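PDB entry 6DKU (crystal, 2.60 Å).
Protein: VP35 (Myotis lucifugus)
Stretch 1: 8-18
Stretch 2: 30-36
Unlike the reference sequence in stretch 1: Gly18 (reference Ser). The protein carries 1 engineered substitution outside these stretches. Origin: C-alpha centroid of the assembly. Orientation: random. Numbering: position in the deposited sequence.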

ATOM      1  N   ASP A   8      12.669   5.210  -7.791  1.00 48.08           N
ATOM      2  CA  ASP A   8      11.870   4.254  -8.542  1.00 51.32           C
ATOM      3  C   ASP A   8      11.135   3.399  -7.541  1.00 44.79           C
ATOM      4  O   ASP A   8      11.494   3.375  -6.353  1.00 55.70           O
ATOM      5  CB  ASP A   8      12.747   3.402  -9.476  1.00 66.37           C
ATOM      6  CG  ASP A   8      13.667   2.456  -8.728  1.00 80.59           C
ATOM      7  OD1 ASP A   8      14.231   2.857  -7.691  1.00 94.16           O
ATOM      8  OD2 ASP A   8      13.845   1.310  -9.199  1.00 90.63           O
ATOM      9  N   PRO A   9      10.053   2.718  -7.945  1.00 48.60           N
ATOM     10  CA  PRO A   9       9.252   1.948  -6.971  1.00 39.56           C
ATOM     11  C   PRO A   9      10.055   1.016  -6.078  1.00 41.98           C
ATOM     12  O   PRO A   9       9.805   0.973  -4.869  1.00 49.16           O
ATOM     13  CB  PRO A   9       8.280   1.174  -7.867  1.00 42.11           C
ATOM     14  CG  PRO A   9       8.059   2.104  -9.026  1.00 50.69           C
ATOM     15  CD  PRO A   9       9.377   2.816  -9.258  1.00 47.27           C
ATOM     16  N   THR A  10      11.032   0.294  -6.634  1.00 51.28           N
ATOM     17  CA  THR A  10      11.752  -0.718  -5.862  1.00 49.66           C
ATOM     18  C   THR A  10      12.508  -0.099  -4.692  1.00 59.94           C
ATOM     19  O   THR A  10      12.415  -0.577  -3.553  1.00 60.53           O
ATOM     20  CB  THR A  10      12.717  -1.486  -6.768  1.00 60.43           C
ATOM     21  OG1 THR A  10      12.021  -1.961  -7.928  1.00 65.68           O
ATOM     22  CG2 THR A  10      13.311  -2.669  -6.022  1.00 51.63           C
ATOM     23  N   GLU A  11      13.274   0.962  -4.956  1.00 56.97           N
ATOM     24  CA  GLU A  11      13.997   1.625  -3.875  1.00 61.16           C
ATOM     25  C   GLU A  11      13.035   2.227  -2.847  1.00 64.56           C
ATOM     26  O   GLU A  11      13.294   2.158  -1.640  1.00 64.44           O
ATOM     27  CB  GLU A  11      14.935   2.687  -4.449  1.00 58.85           C
ATOM     28  CG  GLU A  11      15.661   3.524  -3.403  1.00 66.05           C
ATOM     29  CD  GLU A  11      16.866   2.822  -2.792  1.00 83.03           C
ATOM     30  OE1 GLU A  11      17.163   1.665  -3.172  1.00 83.69           O
ATOM     31  OE2 GLU A  11      17.512   3.439  -1.916  1.00 84.84           O
ATOM     32  N   PHE A  12      11.917   2.804  -3.303  1.00 53.77           N
ATOM     33  CA  PHE A  12      10.887   3.297  -2.386  1.00 44.86           C
ATOM     34  C   PHE A  12      10.437   2.199  -1.424  1.00 48.73           C
ATOM     35  O   PHE A  12      10.410   2.390  -0.200  1.00 53.36           O
ATOM     36  CB  PHE A  12       9.694   3.838  -3.192  1.00 42.16           C
ATOM     37  CG  PHE A  12       8.544   4.338  -2.342  1.00 44.47           C
ATOM     38  CD1 PHE A  12       8.515   5.654  -1.891  1.00 54.46           C
ATOM     39  CD2 PHE A  12       7.489   3.500  -2.003  1.00 49.08           C
ATOM     40  CE1 PHE A  12       7.460   6.122  -1.111  1.00 55.63           C
ATOM     41  CE2 PHE A  12       6.431   3.959  -1.220  1.00 51.89           C
ATOM     42  CZ  PHE A  12       6.417   5.270  -0.774  1.00 55.06           C
ATOM     43  N   VAL A  13      10.100   1.030  -1.973  1.00 53.23           N
ATOM     44  CA  VAL A  13       9.657  -0.094  -1.154  1.00 49.47           C
ATOM     45  C   VAL A  13      10.759  -0.527  -0.189  1.00 52.91           C
ATOM     46  O   VAL A  13      10.492  -0.829   0.981  1.00 50.22           O
ATOM     47  CB  VAL A  13       9.197  -1.254  -2.063  1.00 45.42           C
ATOM     48  CG1 VAL A  13       9.306  -2.580  -1.350  1.00 48.73           C
ATOM     49  CG2 VAL A  13       7.772  -1.032  -2.526  1.00 33.61           C
ATOM     50  N   ARG A  14      12.013  -0.561  -0.652  1.00 54.31           N
ATOM     51  CA  ARG A  14      13.099  -1.020   0.217  1.00 50.11           C
ATOM     52  C   ARG A  14      13.323  -0.061   1.382  1.00 56.17           C
ATOM     53  O   ARG A  14      13.473  -0.487   2.536  1.00 45.96           O
ATOM     54  CB  ARG A  14      14.392  -1.194  -0.581  1.00 47.39           C
ATOM     55  CG  ARG A  14      15.538  -1.712   0.274  1.00 55.91           C
ATOM     56  CD  ARG A  14      16.890  -1.626  -0.411  1.00 67.31           C
ATOM     57  NE  ARG A  14      17.314  -0.247  -0.659  1.00 84.71           N
ATOM     58  CZ  ARG A  14      17.652   0.632   0.285  1.00 88.14           C
ATOM     59  NH1 ARG A  14      17.621   0.293   1.569  1.00 84.99           N
ATOM     60  NH2 ARG A  14      18.025   1.859  -0.055  1.00 83.49           N
ATOM     61  N   VAL A  15      13.346   1.245   1.095  1.00 61.65           N
ATOM     62  CA  VAL A  15      13.552   2.238   2.146  1.00 49.55           C
ATOM     63  C   VAL A  15      12.432   2.157   3.170  1.00 59.18           C
ATOM     64  O   VAL A  15      12.681   1.994   4.372  1.00 66.96           O
ATOM     65  CB  VAL A  15      13.646   3.654   1.553  1.00 49.41           C
ATOM     66  CG1 VAL A  15      13.436   4.694   2.654  1.00 40.19           C
ATOM     67  CG2 VAL A  15      14.966   3.857   0.839  1.00 45.62           C
ATOM     68  N   LEU A  16      11.179   2.268   2.716  1.00 46.80           N
ATOM     69  CA  LEU A  16      10.094   2.330   3.690  1.00 44.93           C
ATOM     70  C   LEU A  16       9.951   1.017   4.448  1.00 44.74           C
ATOM     71  O   LEU A  16       9.754   1.024   5.667  1.00 56.16           O
ATOM     72  CB  LEU A  16       8.777   2.722   3.023  1.00 41.55           C
ATOM     73  CG  LEU A  16       8.496   4.226   3.074  1.00 43.94           C
ATOM     74  CD1 LEU A  16       9.227   4.956   1.952  1.00 42.40           C
ATOM     75  CD2 LEU A  16       7.000   4.505   3.018  1.00 33.89           C
ATOM     76  N   THR A  17      10.058  -0.122   3.761  1.00 44.42           N
ATOM     77  CA  THR A  17       9.896  -1.372   4.502  1.00 57.49           C
ATOM     78  C   THR A  17      11.090  -1.671   5.398  1.00 49.59           C
ATOM     79  O   THR A  17      10.973  -2.527   6.280  1.00 49.32           O
ATOM     80  CB  THR A  17       9.650  -2.555   3.559  1.00 53.02           C
ATOM     81  OG1 THR A  17      10.654  -2.578   2.541  1.00 59.46           O
ATOM     82  CG2 THR A  17       8.279  -2.441   2.914  1.00 50.99           C
ATOM     83  N   GLY A  18      12.222  -0.989   5.199  1.00 53.46           N
ATOM     84  CA  GLY A  18      13.296  -1.065   6.176  1.00 51.74           C
ATOM     85  C   GLY A  18      12.860  -0.714   7.588  1.00 62.88           C
ATOM     86  O   GLY A  18      13.371  -1.282   8.556  1.00 78.84           O
ATOM     87  N   LEU A  30       0.978  -2.236   1.927  1.00 43.33           N
ATOM     88  CA  LEU A  30       0.568  -0.855   1.696  1.00 52.00           C
ATOM     89  C   LEU A  30       1.710  -0.045   1.100  1.00 50.61           C
ATOM     90  O   LEU A  30       1.496   0.775   0.199  1.00 57.99           O
ATOM     91  CB  LEU A  30       0.078  -0.218   2.994  1.00 49.87           C
ATOM     92  CG  LEU A  30      -0.441   1.215   2.866  1.00 43.22           C
ATOM     93  CD1 LEU A  30      -1.417   1.354   1.704  1.00 39.78           C
ATOM     94  CD2 LEU A  30      -1.101   1.647   4.159  1.00 37.37           C
ATOM     95  N   VAL A  31       2.929  -0.261   1.596  1.00 48.97           N
ATOM     96  CA  VAL A  31       4.102   0.366   0.990  1.00 50.94           C
ATOM     97  C   VAL A  31       4.184  -0.000  -0.487  1.00 55.50           C
ATOM     98  O   VAL A  31       4.329   0.866  -1.361  1.00 63.60           O
ATOM     99  CB  VAL A  31       5.376  -0.050   1.747  1.00 42.86           C
ATOM    100  CG1 VAL A  31       6.616   0.420   1.011  1.00 39.81           C
ATOM    101  CG2 VAL A  31       5.345   0.480   3.173  1.00 45.01           C
ATOM    102  N   SER A  32       4.057  -1.297  -0.781  1.00 49.97           N
ATOM    103  CA  SER A  32       4.122  -1.769  -2.159  1.00 46.00           C
ATOM    104  C   SER A  32       3.006  -1.172  -3.017  1.00 57.11           C
ATOM    105  O   SER A  32       3.216  -0.872  -4.198  1.00 54.25           O
ATOM    106  CB  SER A  32       4.063  -3.297  -2.177  1.00 46.50           C
ATOM    107  OG  SER A  32       4.343  -3.803  -3.471  1.00 64.98           O
ATOM    108  N   ALA A  33       1.813  -0.993  -2.443  1.00 41.65           N
ATOM    109  CA  ALA A  33       0.697  -0.433  -3.198  1.00 47.53           C
ATOM    110  C   ALA A  33       0.944   1.030  -3.520  1.00 61.03           C
ATOM    111  O   ALA A  33       0.725   1.472  -4.657  1.00 61.31           O
ATOM    112  CB  ALA A  33      -0.604  -0.593  -2.410  1.00 40.19           C
ATOM    113  N   ILE A  34       1.410   1.788  -2.523  1.00 65.29           N
ATOM    114  CA  ILE A  34       1.784   3.179  -2.742  1.00 56.69           C
ATOM    115  C   ILE A  34       2.801   3.281  -3.870  1.00 53.72           C
ATOM    116  O   ILE A  34       2.676   4.132  -4.759  1.00 52.93           O
ATOM    117  CB  ILE A  34       2.317   3.795  -1.433  1.00 49.57           C
ATOM    118  CG1 ILE A  34       1.199   3.872  -0.392  1.00 46.65           C
ATOM    119  CG2 ILE A  34       2.879   5.183  -1.683  1.00 44.96           C
ATOM    120  CD1 ILE A  34       1.652   4.401   0.944  1.00 52.03           C
ATOM    121  N   ALA A  35       3.809   2.401  -3.870  1.00 50.06           N
ATOM    122  CA  ALA A  35       4.806   2.453  -4.936  1.00 46.08           C
ATOM    123  C   ALA A  35       4.198   2.092  -6.282  1.00 54.62           C
ATOM    124  O   ALA A  35       4.499   2.732  -7.295  1.00 65.62           O
ATOM    125  CB  ALA A  35       5.975   1.526  -4.621  1.00 46.17           C
ATOM    126  N   MET A  36       3.342   1.070  -6.312  1.00 57.32           N
ATOM    127  CA  MET A  36       2.755   0.627  -7.572  1.00 62.19           C
ATOM    128  C   MET A  36       1.880   1.708  -8.188  1.00 67.68           C
ATOM    129  O   MET A  36       1.813   1.838  -9.418  1.00 59.97           O
ATOM    130  CB  MET A  36       1.925  -0.639  -7.354  1.00 64.14           C
ATOM    131  CG  MET A  36       2.713  -1.917  -7.150  1.00 66.42           C
ATOM    132  SD  MET A  36       1.695  -3.167  -6.341  1.00 75.40           S
ATOM    133  CE  MET A  36       0.453  -3.487  -7.585  1.00 79.76           C
TER

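The most distinctive feature of this contact is how much of it converges on one methyl group. CG1 of Val31 lies 3.8 Å from Val13 CA, 3.7 Å from Leu16 CB, 3.8 Å from Thr17 CG2 and 4.2 Å from Phe12 CE2, so the side chain of Val31 sits as a knob in a hole formed by Phe12, Val13, Leu16 and Thr17. These four positions span slightly more than one helical turn, which is what a knob entering the surface of a helix requires. Val31 points toward the other stretch with chi1 near 171° (t), and 90 Å² of it is covered there, the largest share of any residue in either stretch. Beta-branching suits the site: a methyl attached directly to CB fills the hole without a long, flexible chain.

The two helices run nearly antiparallel, with 154° between their N-to-C directions and a closest axial approach of 9.1 Å. The register agrees with this sense, since Val13 CA is nearest Ser32 CA at 5.9 Å, while one turn earlier in the first helix and three residues later in the second, Pro9 CA and Ala35 CA are only 4.9 Å apart. At that second point the small side chain of Ala35 lets the backbones come close. Its CB points toward the first helix and touches Pro9 CB at 4.0 Å, Pro9 O at 3.9 Å, Phe12 CD2 at 3.6 Å and Val13 CG2 at 3.8 Å.

Phe12 links the two centres. With chi1 at 178° (t) and chi2 at 88°, its ring reaches across the second helix, placing CZ 3.7 Å from Ile34 CG2. Val31 O lies at the ring edge, near its plane, 3.7 Å from Phe12 CE2; that oxygen also accepts the helical hydrogen bond from Ala35 N at 3.0 Å. Val13, whose CB projects sideways, covers the more exposed flank: CG2 packs 3.7 Å from Ser32 CA and 4.0 Å from Val31 CG1. Ser32 adds little side-chain contact here, and its OG is hydrogen-bonded elsewhere in the structure.

No hydrogen bond crosses between the stretches. The 371 Å² buried, both sides summed, is therefore held by apolar packing, and several polar side chains of the first stretch are instead paired within it. Thr17 shows how: at chi1 of 51° (p), OG1 donates to Val13 O over a very short 2.3 Å, a distance to be read cautiously at 2.60 Å resolution, while CG2 is left to meet Val31. Away from the contact, Glu11 and Arg14 form a salt bridge one turn apart, with Arg14 NH2 2.5 Å from Glu11 OE2 and Arg14 NE 3.2 Å from Glu11 OE1. At the N-cap, Asp8 OD1 accepts a weak bond from Glu11 N at 3.5 Å, and Pro9 follows in the first turn, where its lack of an amide hydrogen costs no helical bond.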